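Local atomic coordinates of HepC.19480.a.B1 (Helicobacter pylori, PDB entry 6MTZ), a protein that is of unknown function but probably belongs to the DHH-DHHA1 family of metal-dependent phosphoesterases. Residues L19-Q30 with N193-E202; N122-Y130 with T145-N156. All coordinates share one frame; numbering follows the deposited sequence.

Contact 1 (L19-Q30 with N193-E202); sequences LDGYACQLVSKQ and NRDYKLKLLE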
loop_
_atom_site.group_PDB
_atom_site.type_symbol
_atom_site.label_atom_id
_atom_site.label_comp_id
_atom_site.label_asym_id
_atom_site.label_seq_id
_atom_site.Cartn_x
_atom_site.Cartn_y
_atom_site.Cartn_z
ATOM N N LEU A 19 -3.882 7.337 -7.726
ATOM C CA LEU A 19 -5.332 7.219 -7.894
ATOM C C LEU A 19 -5.685 6.204 -8.986
ATOM O O LEU A 19 -6.555 5.349 -8.798
ATOM C CB LEU A 19 -5.938 8.589 -8.227
ATOM C CG LEU A 19 -7.401 8.573 -8.721
ATOM C CD1 LEU A 19 -8.339 8.104 -7.634
ATOM C CD2 LEU A 19 -7.881 9.929 -9.222
ATOM N N ASP A 20 -5.048 6.313 -10.155
ATOM C CA ASP A 20 -5.280 5.330 -11.214
ATOM C C ASP A 20 -4.964 3.927 -10.709
ATOM O O ASP A 20 -5.746 2.986 -10.898
ATOM C CB ASP A 20 -4.428 5.682 -12.451
ATOM C CG ASP A 20 -4.896 4.973 -13.741
ATOM O OD1 ASP A 20 -5.966 4.341 -13.750
ATOM O OD2 ASP A 20 -4.176 5.061 -14.767
ATOM N N GLY A 21 -3.830 3.779 -10.010
ATOM C CA GLY A 21 -3.432 2.463 -9.539
ATOM C C GLY A 21 -4.421 1.837 -8.571
ATOM O O GLY A 21 -4.709 0.640 -8.657
ATOM N N TYR A 22 -4.934 2.623 -7.611
ATOM C CA TYR A 22 -5.866 2.037 -6.652
ATOM C C TYR A 22 -7.280 1.909 -7.216
ATOM O O TYR A 22 -7.997 0.977 -6.855
ATOM C CB TYR A 22 -5.896 2.847 -5.343
ATOM C CG TYR A 22 -4.799 2.471 -4.380
ATOM C CD1 TYR A 22 -4.831 1.262 -3.700
ATOM C CD2 TYR A 22 -3.724 3.317 -4.151
ATOM C CE1 TYR A 22 -3.825 0.909 -2.827
ATOM C CE2 TYR A 22 -2.708 2.969 -3.273
ATOM C CZ TYR A 22 -2.764 1.768 -2.618
ATOM O OH TYR A 22 -1.758 1.427 -1.737
ATOM N N ALA A 23 -7.705 2.835 -8.075
ATOM C CA ALA A 23 -9.010 2.700 -8.725
ATOM C C ALA A 23 -9.122 1.408 -9.545
ATOM O O ALA A 23 -10.214 0.830 -9.654
ATOM C CB ALA A 23 -9.261 3.925 -9.604
ATOM N N CYS A 24 -8.017 0.944 -10.142
ATOM C CA CYS A 24 -8.042 -0.357 -10.812
ATOM C C CYS A 24 -8.554 -1.431 -9.868
ATOM O O CYS A 24 -9.296 -2.327 -10.273
ATOM C CB CYS A 24 -6.642 -0.727 -11.320
ATOM S SG CYS A 24 -6.095 0.289 -12.704
ATOM N N GLN A 25 -8.160 -1.358 -8.601
ATOM C CA GLN A 25 -8.507 -2.396 -7.643
ATOM C C GLN A 25 -9.887 -2.201 -7.036
ATOM O O GLN A 25 -10.528 -3.188 -6.659
ATOM C CB GLN A 25 -7.444 -2.448 -6.553
ATOM C CG GLN A 25 -6.117 -2.930 -7.109
ATOM C CD GLN A 25 -4.987 -2.817 -6.123
ATOM O OE1 GLN A 25 -4.913 -1.866 -5.341
ATOM N NE2 GLN A 25 -4.084 -3.786 -6.161
ATOM N N LEU A 26 -10.365 -0.954 -6.930
ATOM C CA LEU A 26 -11.789 -0.754 -6.679
ATOM C C LEU A 26 -12.605 -1.440 -7.760
ATOM O O LEU A 26 -13.591 -2.134 -7.472
ATOM C CB LEU A 26 -12.127 0.738 -6.622
ATOM C CG LEU A 26 -13.579 1.129 -6.294
ATOM C CD1 LEU A 26 -13.619 2.495 -5.641
ATOM C CD2 LEU A 26 -14.469 1.160 -7.522
ATOM N N VAL A 27 -12.196 -1.265 -9.012
ATOM C CA VAL A 27 -12.948 -1.841 -10.118
ATOM C C VAL A 27 -12.909 -3.358 -10.037
ATOM O O VAL A 27 -13.950 -4.022 -10.088
ATOM C CB VAL A 27 -12.402 -1.326 -11.460
ATOM C CG1 VAL A 27 -12.899 -2.210 -12.613
ATOM C CG2 VAL A 27 -12.805 0.143 -11.676
ATOM N N SER A 28 -11.711 -3.932 -9.870
ATOM C CA SER A 28 -11.602 -5.389 -9.897
ATOM C C SER A 28 -12.346 -6.026 -8.739
ATOM O O SER A 28 -12.875 -7.131 -8.890
ATOM C CB SER A 28 -10.144 -5.843 -9.886
ATOM O OG SER A 28 -9.506 -5.535 -8.664
ATOM N N LYS A 29 -12.387 -5.362 -7.571
ATOM C CA LYS A 29 -13.154 -5.928 -6.452
ATOM C C LYS A 29 -14.655 -5.926 -6.725
ATOM O O LYS A 29 -15.401 -6.641 -6.046
ATOM C CB LYS A 29 -12.870 -5.169 -5.151
ATOM C CG LYS A 29 -11.552 -5.558 -4.492
ATOM C CD LYS A 29 -10.974 -4.424 -3.675
ATOM C CE LYS A 29 -11.281 -4.613 -2.220
ATOM N NZ LYS A 29 -10.506 -5.747 -1.701
ATOM N N GLN A 30 -15.120 -5.149 -7.703
ATOM C CA GLN A 30 -16.528 -5.221 -8.060
ATOM C C GLN A 30 -16.856 -6.474 -8.862
ATOM O O GLN A 30 -18.037 -6.804 -9.003
ATOM C CB GLN A 30 -16.933 -3.958 -8.824
ATOM C CG GLN A 30 -16.835 -2.684 -7.947
ATOM C CD GLN A 30 -17.983 -2.565 -6.947
ATOM O OE1 GLN A 30 -19.145 -2.804 -7.289
ATOM N NE2 GLN A 30 -17.660 -2.207 -5.700
ATOM N N ASN A 193 -4.216 -0.225 4.684
ATOM C CA ASN A 193 -3.971 0.964 3.881
ATOM C C ASN A 193 -4.826 0.944 2.620
ATOM O O ASN A 193 -5.444 1.952 2.264
ATOM C CB ASN A 193 -2.481 1.045 3.548
ATOM C CG ASN A 193 -2.155 2.156 2.576
ATOM O OD1 ASN A 193 -2.157 1.955 1.368
ATOM N ND2 ASN A 193 -1.837 3.332 3.104
ATOM N N ARG A 194 -4.906 -0.212 1.956
ATOM C CA ARG A 194 -5.682 -0.304 0.724
ATOM C C ARG A 194 -7.171 -0.163 1.001
ATOM O O ARG A 194 -7.871 0.559 0.284
ATOM C CB ARG A 194 -5.393 -1.624 0.020
ATOM C CG ARG A 194 -6.186 -1.847 -1.273
ATOM C CD ARG A 194 -5.819 -3.207 -1.935
ATOM N NE ARG A 194 -4.377 -3.378 -2.073
ATOM C CZ ARG A 194 -3.602 -4.108 -1.269
ATOM N NH1 ARG A 194 -4.119 -4.770 -0.230
ATOM N NH2 ARG A 194 -2.295 -4.168 -1.509
ATOM N N ASP A 195 -7.665 -0.825 2.053
ATOM C CA ASP A 195 -9.080 -0.734 2.400
ATOM C C ASP A 195 -9.488 0.703 2.686
ATOM O O ASP A 195 -10.564 1.156 2.269
ATOM C CB ASP A 195 -9.374 -1.604 3.624
ATOM C CG ASP A 195 -9.280 -3.089 3.332
ATOM O OD1 ASP A 195 -9.079 -3.471 2.159
ATOM O OD2 ASP A 195 -9.409 -3.880 4.283
ATOM N N TYR A 196 -8.644 1.425 3.418
ATOM C CA TYR A 196 -8.899 2.822 3.751
ATOM C C TYR A 196 -9.027 3.687 2.493
ATOM O O TYR A 196 -10.018 4.405 2.319
ATOM C CB TYR A 196 -7.762 3.295 4.650
ATOM C CG TYR A 196 -7.698 4.749 5.035
ATOM C CD1 TYR A 196 -8.801 5.431 5.545
ATOM C CD2 TYR A 196 -6.487 5.411 4.976
ATOM C CE1 TYR A 196 -8.685 6.771 5.928
ATOM C CE2 TYR A 196 -6.360 6.714 5.345
ATOM C CZ TYR A 196 -7.448 7.401 5.816
ATOM O OH TYR A 196 -7.236 8.716 6.185
ATOM N N LYS A 197 -8.013 3.654 1.622
ATOM C CA LYS A 197 -8.069 4.440 0.394
ATOM C C LYS A 197 -9.267 4.036 -0.443
ATOM O O LYS A 197 -9.981 4.898 -0.962
ATOM C CB LYS A 197 -6.779 4.283 -0.432
ATOM C CG LYS A 197 -5.513 4.826 0.242
ATOM C CD LYS A 197 -4.280 4.612 -0.620
ATOM C CE LYS A 197 -2.998 5.128 0.009
ATOM N NZ LYS A 197 -3.014 6.564 0.294
ATOM N N LEU A 198 -9.530 2.727 -0.553
ATOM C CA LEU A 198 -10.635 2.285 -1.398
ATOM C C LEU A 198 -11.974 2.687 -0.806
ATOM O O LEU A 198 -12.912 3.011 -1.547
ATOM C CB LEU A 198 -10.588 0.772 -1.611
ATOM C CG LEU A 198 -9.408 0.294 -2.459
ATOM C CD1 LEU A 198 -9.658 -1.134 -2.873
ATOM C CD2 LEU A 198 -9.215 1.191 -3.664
ATOM N N LYS A 199 -12.091 2.660 0.524
ATOM C CA LYS A 199 -13.303 3.177 1.152
ATOM C C LYS A 199 -13.497 4.647 0.800
ATOM O O LYS A 199 -14.584 5.060 0.388
ATOM C CB LYS A 199 -13.247 3.003 2.673
ATOM N N LEU A 200 -12.442 5.453 0.953
ATOM C CA LEU A 200 -12.545 6.882 0.652
ATOM C C LEU A 200 -12.928 7.122 -0.804
ATOM O O LEU A 200 -13.732 8.013 -1.108
ATOM C CB LEU A 200 -11.213 7.591 0.954
ATOM C CG LEU A 200 -10.769 7.612 2.424
ATOM C CD1 LEU A 200 -9.339 8.078 2.546
ATOM C CD2 LEU A 200 -11.683 8.533 3.230
ATOM N N LEU A 201 -12.328 6.370 -1.725
ATOM C CA LEU A 201 -12.613 6.589 -3.140
ATOM C C LEU A 201 -14.042 6.188 -3.464
ATOM O O LEU A 201 -14.768 6.937 -4.126
ATOM C CB LEU A 201 -11.610 5.817 -4.006
ATOM C CG LEU A 201 -11.831 5.979 -5.506
ATOM C CD1 LEU A 201 -11.694 7.446 -5.852
ATOM C CD2 LEU A 201 -10.838 5.115 -6.296
ATOM N N GLU A 202 -14.481 5.025 -2.967
ATOM C CA GLU A 202 -15.866 4.606 -3.206
ATOM C C GLU A 202 -16.880 5.628 -2.689
ATOM O O GLU A 202 -17.951 5.787 -3.288
ATOM C CB GLU A 202 -16.143 3.232 -2.575
ATOM C CG GLU A 202 -17.587 2.757 -2.837
ATOM C CD GLU A 202 -17.849 1.294 -2.507
ATOM O OE1 GLU A 202 -16.884 0.506 -2.337
ATOM O OE2 GLU A 202 -19.042 0.936 -2.428
HETATM O O HOH W 1 -1.936 -0.552 0.232
HETATM O O HOH W 2 -19.628 -1.631 -3.508
#

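Contact 2 (N122-Y130 with T145-N156); sequences NRCATKIVY and TTWLEPLVEMVN. With EDO (1,2-ethanediol), chain C.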
loop_
_atom_site.group_PDB
_atom_site.type_symbol
_atom_site.label_atom_id
_atom_site.label_comp_id
_atom_site.label_asym_id
_atom_site.label_seq_id
_atom_site.Cartn_x
_atom_site.Cartn_y
_atom_site.Cartn_z
ATOM N N ASN A 122 -4.010 5.797 -24.722
ATOM C CA ASN A 122 -5.075 6.785 -24.819
ATOM C C ASN A 122 -6.088 6.716 -23.679
ATOM O O ASN A 122 -7.020 7.527 -23.654
ATOM C CB ASN A 122 -5.781 6.626 -26.162
ATOM C CG ASN A 122 -4.856 6.908 -27.321
ATOM O OD1 ASN A 122 -4.114 7.892 -27.305
ATOM N ND2 ASN A 122 -4.866 6.031 -28.318
ATOM N N ARG A 123 -5.939 5.777 -22.748
ATOM C CA ARG A 123 -6.866 5.618 -21.635
ATOM C C ARG A 123 -6.074 5.450 -20.351
ATOM O O ARG A 123 -4.929 4.992 -20.366
ATOM C CB ARG A 123 -7.789 4.397 -21.810
ATOM C CG ARG A 123 -8.944 4.591 -22.796
ATOM C CD ARG A 123 -9.719 3.298 -22.980
ATOM N NE ARG A 123 -8.933 2.299 -23.702
ATOM C CZ ARG A 123 -9.188 0.992 -23.696
ATOM N NH1 ARG A 123 -10.204 0.512 -22.995
ATOM N NH2 ARG A 123 -8.414 0.160 -24.385
ATOM N N CYS A 124 -6.694 5.813 -19.238
ATOM C CA CYS A 124 -6.080 5.492 -17.966
ATOM C C CYS A 124 -6.211 3.995 -17.719
ATOM O O CYS A 124 -7.041 3.306 -18.329
ATOM C CB CYS A 124 -6.728 6.282 -16.827
ATOM S SG CYS A 124 -8.372 5.667 -16.353
ATOM N N ALA A 125 -5.374 3.490 -16.810
ATOM C CA ALA A 125 -5.389 2.060 -16.521
ATOM C C ALA A 125 -6.733 1.623 -15.958
ATOM O O ALA A 125 -7.223 0.540 -16.294
ATOM C CB ALA A 125 -4.258 1.708 -15.557
ATOM N N THR A 126 -7.355 2.457 -15.110
ATOM C CA THR A 126 -8.642 2.080 -14.533
ATOM C C THR A 126 -9.693 1.820 -15.612
ATOM O O THR A 126 -10.454 0.852 -15.521
ATOM C CB THR A 126 -9.117 3.157 -13.559
ATOM O OG1 THR A 126 -8.252 3.157 -12.424
ATOM C CG2 THR A 126 -10.523 2.846 -13.064
ATOM N N LYS A 127 -9.733 2.652 -16.656
ATOM C CA LYS A 127 -10.734 2.451 -17.695
ATOM C C LYS A 127 -10.430 1.201 -18.511
ATOM O O LYS A 127 -11.343 0.440 -18.850
ATOM C CB LYS A 127 -10.820 3.683 -18.596
ATOM C CG LYS A 127 -11.956 3.611 -19.630
ATOM C CD LYS A 127 -12.324 5.016 -20.135
ATOM C CE LYS A 127 -13.561 4.982 -21.056
ATOM N NZ LYS A 127 -13.740 6.274 -21.791
ATOM N N ILE A 128 -9.150 0.961 -18.817
ATOM C CA ILE A 128 -8.758 -0.281 -19.478
ATOM C C ILE A 128 -9.192 -1.493 -18.651
ATOM O O ILE A 128 -9.795 -2.434 -19.176
ATOM C CB ILE A 128 -7.239 -0.302 -19.743
ATOM C CG1 ILE A 128 -6.809 0.874 -20.622
ATOM C CG2 ILE A 128 -6.837 -1.622 -20.393
ATOM C CD1 ILE A 128 -5.306 1.008 -20.733
ATOM N N VAL A 129 -8.887 -1.493 -17.345
ATOM C CA VAL A 129 -9.319 -2.593 -16.479
ATOM C C VAL A 129 -10.829 -2.767 -16.554
ATOM O O VAL A 129 -11.336 -3.883 -16.717
ATOM C CB VAL A 129 -8.875 -2.361 -15.023
ATOM C CG1 VAL A 129 -9.512 -3.426 -14.105
ATOM C CG2 VAL A 129 -7.357 -2.389 -14.917
ATOM N N TYR A 130 -11.571 -1.665 -16.415
ATOM C CA TYR A 130 -13.024 -1.773 -16.362
ATOM C C TYR A 130 -13.568 -2.412 -17.634
ATOM O O TYR A 130 -14.390 -3.338 -17.584
ATOM C CB TYR A 130 -13.679 -0.406 -16.136
ATOM C CG TYR A 130 -15.190 -0.541 -16.168
ATOM C CD1 TYR A 130 -15.855 -1.191 -15.148
ATOM C CD2 TYR A 130 -15.934 -0.093 -17.267
ATOM C CE1 TYR A 130 -17.251 -1.355 -15.180
ATOM C CE2 TYR A 130 -17.329 -0.253 -17.319
ATOM C CZ TYR A 130 -17.977 -0.894 -16.278
ATOM O OH TYR A 130 -19.346 -1.068 -16.307
ATOM N N THR A 145 -23.302 -0.257 -11.241
ATOM C CA THR A 145 -22.798 0.285 -12.496
ATOM C C THR A 145 -23.121 1.768 -12.646
ATOM O O THR A 145 -22.333 2.522 -13.228
ATOM C CB THR A 145 -23.369 -0.517 -13.666
ATOM O OG1 THR A 145 -22.985 -1.896 -13.528
ATOM C CG2 THR A 145 -22.825 0.019 -14.990
ATOM N N THR A 146 -24.249 2.218 -12.099
ATOM C CA THR A 146 -24.640 3.604 -12.324
ATOM C C THR A 146 -23.709 4.592 -11.624
ATOM O O THR A 146 -23.639 5.752 -12.040
ATOM C CB THR A 146 -26.094 3.811 -11.887
ATOM O OG1 THR A 146 -26.242 3.424 -10.525
ATOM C CG2 THR A 146 -27.015 2.950 -12.725
ATOM N N TRP A 147 -22.992 4.175 -10.573
ATOM C CA TRP A 147 -21.926 5.030 -10.060
ATOM C C TRP A 147 -20.539 4.567 -10.480
ATOM O O TRP A 147 -19.627 5.400 -10.572
ATOM C CB TRP A 147 -21.988 5.156 -8.528
ATOM C CG TRP A 147 -21.810 3.884 -7.736
ATOM C CD1 TRP A 147 -22.806 3.112 -7.196
ATOM C CD2 TRP A 147 -20.575 3.259 -7.364
ATOM N NE1 TRP A 147 -22.263 2.037 -6.534
ATOM C CE2 TRP A 147 -20.897 2.110 -6.612
ATOM C CE3 TRP A 147 -19.229 3.552 -7.599
ATOM C CZ2 TRP A 147 -19.930 1.270 -6.087
ATOM C CZ3 TRP A 147 -18.260 2.703 -7.078
ATOM C CH2 TRP A 147 -18.618 1.574 -6.340
ATOM N N LEU A 148 -20.363 3.280 -10.779
ATOM C CA LEU A 148 -19.027 2.784 -11.083
ATOM C C LEU A 148 -18.511 3.338 -12.412
ATOM O O LEU A 148 -17.349 3.767 -12.502
ATOM C CB LEU A 148 -19.024 1.253 -11.073
ATOM C CG LEU A 148 -17.656 0.634 -11.384
ATOM C CD1 LEU A 148 -16.588 1.157 -10.421
ATOM C CD2 LEU A 148 -17.732 -0.870 -11.312
ATOM N N GLU A 149 -19.363 3.369 -13.451
ATOM C CA GLU A 149 -18.882 3.880 -14.735
ATOM C C GLU A 149 -18.577 5.375 -14.669
ATOM O O GLU A 149 -17.557 5.804 -15.220
ATOM C CB GLU A 149 -19.869 3.560 -15.865
ATOM C CG GLU A 149 -19.856 2.073 -16.216
ATOM C CD GLU A 149 -20.757 1.713 -17.383
ATOM O OE1 GLU A 149 -21.407 2.616 -17.948
ATOM O OE2 GLU A 149 -20.816 0.515 -17.735
ATOM N N PRO A 150 -19.398 6.203 -14.009
ATOM C CA PRO A 150 -18.980 7.602 -13.812
ATOM C C PRO A 150 -17.669 7.737 -13.051
ATOM O O PRO A 150 -16.831 8.582 -13.396
ATOM C CB PRO A 150 -20.157 8.196 -13.030
ATOM C CG PRO A 150 -21.321 7.431 -13.553
ATOM C CD PRO A 150 -20.804 6.017 -13.618
ATOM N N LEU A 151 -17.473 6.927 -12.015
ATOM C CA LEU A 151 -16.212 6.979 -11.279
ATOM C C LEU A 151 -15.040 6.625 -12.184
ATOM O O LEU A 151 -13.992 7.282 -12.143
ATOM C CB LEU A 151 -16.276 6.049 -10.063
ATOM C CG LEU A 151 -15.167 6.150 -8.997
ATOM C CD1 LEU A 151 -15.670 5.648 -7.664
ATOM C CD2 LEU A 151 -13.939 5.346 -9.386
ATOM N N VAL A 152 -15.203 5.593 -13.016
ATOM C CA VAL A 152 -14.145 5.215 -13.944
ATOM C C VAL A 152 -13.833 6.365 -14.888
ATOM O O VAL A 152 -12.668 6.729 -15.086
ATOM C CB VAL A 152 -14.539 3.941 -14.708
ATOM C CG1 VAL A 152 -13.616 3.738 -15.904
ATOM C CG2 VAL A 152 -14.482 2.751 -13.766
ATOM N N GLU A 153 -14.876 6.964 -15.471
ATOM C CA GLU A 153 -14.676 8.048 -16.423
ATOM C C GLU A 153 -14.005 9.252 -15.759
ATOM O O GLU A 153 -13.152 9.916 -16.367
ATOM C CB GLU A 153 -16.016 8.435 -17.053
ATOM C CG GLU A 153 -15.877 9.390 -18.246
ATOM C CD GLU A 153 -15.169 8.755 -19.457
ATOM O OE1 GLU A 153 -15.050 7.505 -19.531
ATOM O OE2 GLU A 153 -14.728 9.520 -20.343
ATOM N N MET A 154 -14.370 9.535 -14.506
ATOM C CA MET A 154 -13.738 10.620 -13.757
ATOM C C MET A 154 -12.238 10.391 -13.629
ATOM O O MET A 154 -11.431 11.277 -13.935
ATOM C CB MET A 154 -14.374 10.736 -12.366
ATOM C CG MET A 154 -13.521 11.575 -11.373
ATOM S SD MET A 154 -13.868 11.264 -9.621
ATOM C CE MET A 154 -12.874 9.803 -9.296
ATOM N N VAL A 155 -11.846 9.199 -13.180
ATOM C CA VAL A 155 -10.431 8.861 -13.137
ATOM C C VAL A 155 -9.804 9.037 -14.510
ATOM O O VAL A 155 -8.693 9.571 -14.635
ATOM C CB VAL A 155 -10.224 7.432 -12.602
ATOM C CG1 VAL A 155 -8.760 7.017 -12.747
ATOM C CG2 VAL A 155 -10.648 7.343 -11.145
ATOM N N ASN A 156 -10.504 8.618 -15.565
ATOM C CA ASN A 156 -9.921 8.745 -16.903
ATOM C C ASN A 156 -9.659 10.209 -17.239
ATOM O O ASN A 156 -8.569 10.563 -17.705
ATOM C CB ASN A 156 -10.822 8.104 -17.962
ATOM C CG ASN A 156 -10.090 7.903 -19.298
ATOM O OD1 ASN A 156 -9.217 7.037 -19.418
ATOM N ND2 ASN A 156 -10.413 8.726 -20.280
HETATM C C1 EDO C . -16.935 4.226 -18.131
HETATM O O1 EDO C . -16.912 5.501 -18.788
HETATM C C2 EDO C . -15.824 3.333 -18.683
HETATM O O2 EDO C . -16.336 2.405 -19.646
HETATM O O HOH W 3 -9.386 8.281 -23.035
HETATM O O HOH W 4 -20.869 -2.698 -14.751
#

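Contact 1 (L19-Q30 with N193-E202)
Leu198 and Tyr22 interlock as two knobs. Leu198 enters the gap between Tyr22, Gln25, Leu26 and Lys29; its CD2 lies 3.4 Å from Tyr22 O and also meets the CB atoms of Tyr22 and Leu26, while CD1 rests 3.6 Å from Lys29 CD. Tyr22 goes the other way, among Asn193, Arg194, Lys197 and Leu198. Further along, Leu201 CD2 touches both Ala23 CB and Leu26 CD1, and Leu201 CD1 meets Leu19 CD1 at 3.9 Å. Leu26 CD1 comes to 3.8 Å from Glu202 N, because its chi1 of -177° swings the branch away from its backbone N.

The segments cross almost perpendicularly, at -84°. Helix 19-29 is the first helix after strand 10-15 of the parallel sheet, in the N-terminal domain expected of DHH proteins, and helix 190-203 packs across it.

Two neighbours of the Tyr22 ring are aliphatic stems of charged residues. Lys197 CD makes a CH-pi contact over one face, 3.8 Å from the centroid of the Tyr22 ring and 25° off the normal, and Arg194 CG meets the edge.

Two waters bridge the helices. One accepts from Tyr22 OH (2.8 Å) and donates to Asn193 OD1; another joins Gln30 NE2 to Glu202 OE2, which also pairs with Lys205. Asn193 ND2 bonds to Leu184 O and Gln30 OE1 to Asn144. Gln25 and Arg194 both have Asn39 as main partner, and Arg194 further bridges to Asp190 and Asp191.

Contact 2 (N122-Y130 with T145-N156)
Two groups grip Tyr130 OH: it donates to Glu149 OE2 at 2.6 Å and accepts a hydrogen bond from a water whose oxygen is 2.7 Å from that same Tyr130 OH. The carboxylate uses its anti lone pair and is turned 75° from the ring; the water lies in the ring plane and is also hydrogen-bonded to Thr145 OG1. Tyr130 is a knob between Thr145, Leu148, Glu149 and Val152, with its CE1 3.9 Å from Leu148 CD2 and its CB against Val152 CG2.

One turn back, the extended chain of Lys127 crosses Val152 at about a right angle, with Lys127 CB 3.9 Å from Val152 CG1. Lys127 NZ then forms a salt bridge to the syn lone pair of Glu153 OE1 (2.9 Å). That oxygen also takes a hydrogen bond from O1 of a 1,2-ethanediol, probably from the crystallisation liquor, which bonds to Glu131 as well.

At the start of helix 125-136, Cys124 N points at Asn156 OD1 (2.8 Å) in a nearly straight bond of 175°. Cys124 is the N-cap: its SG, lodged between backbone N and carbonyl carbon (chi1 75°), accepts from Lys127 N at 3.3 Å. Asn156 ND2 reaches Asn122 O through a water, so both ends of the amide hold the turn before the helix.

The helices run roughly antiparallel, and Pro150 kinks helix 145-159. Polar bonds thus border a small apolar strip of Val152, Val155, Thr126 and Leu148, and the lysine probably helps keep Glu153 ionised.

Overall arrangement
Contacts 1 and 2 lie about 12 Å apart, centre to centre, in the N-terminal domain built round the five-stranded parallel sheet. Along the chain, helix 19-29 comes first, then helices 125-136 and 145-159, then helix 190-203, so both segments of contact 2 fall between those of contact 1. The two meet directly: Asp20 probably accepts hydrogen bonds, OD1 from Thr126 N and OD2 from Ala125 N, tying one helix start to the other, while Ala23 and Cys24 pack on Thr126 and Leu26 on Leu148. Helix 19-29 therefore serves as the shared element, joining helices distant in sequence beside the motifs that probably form a DHH-type active site.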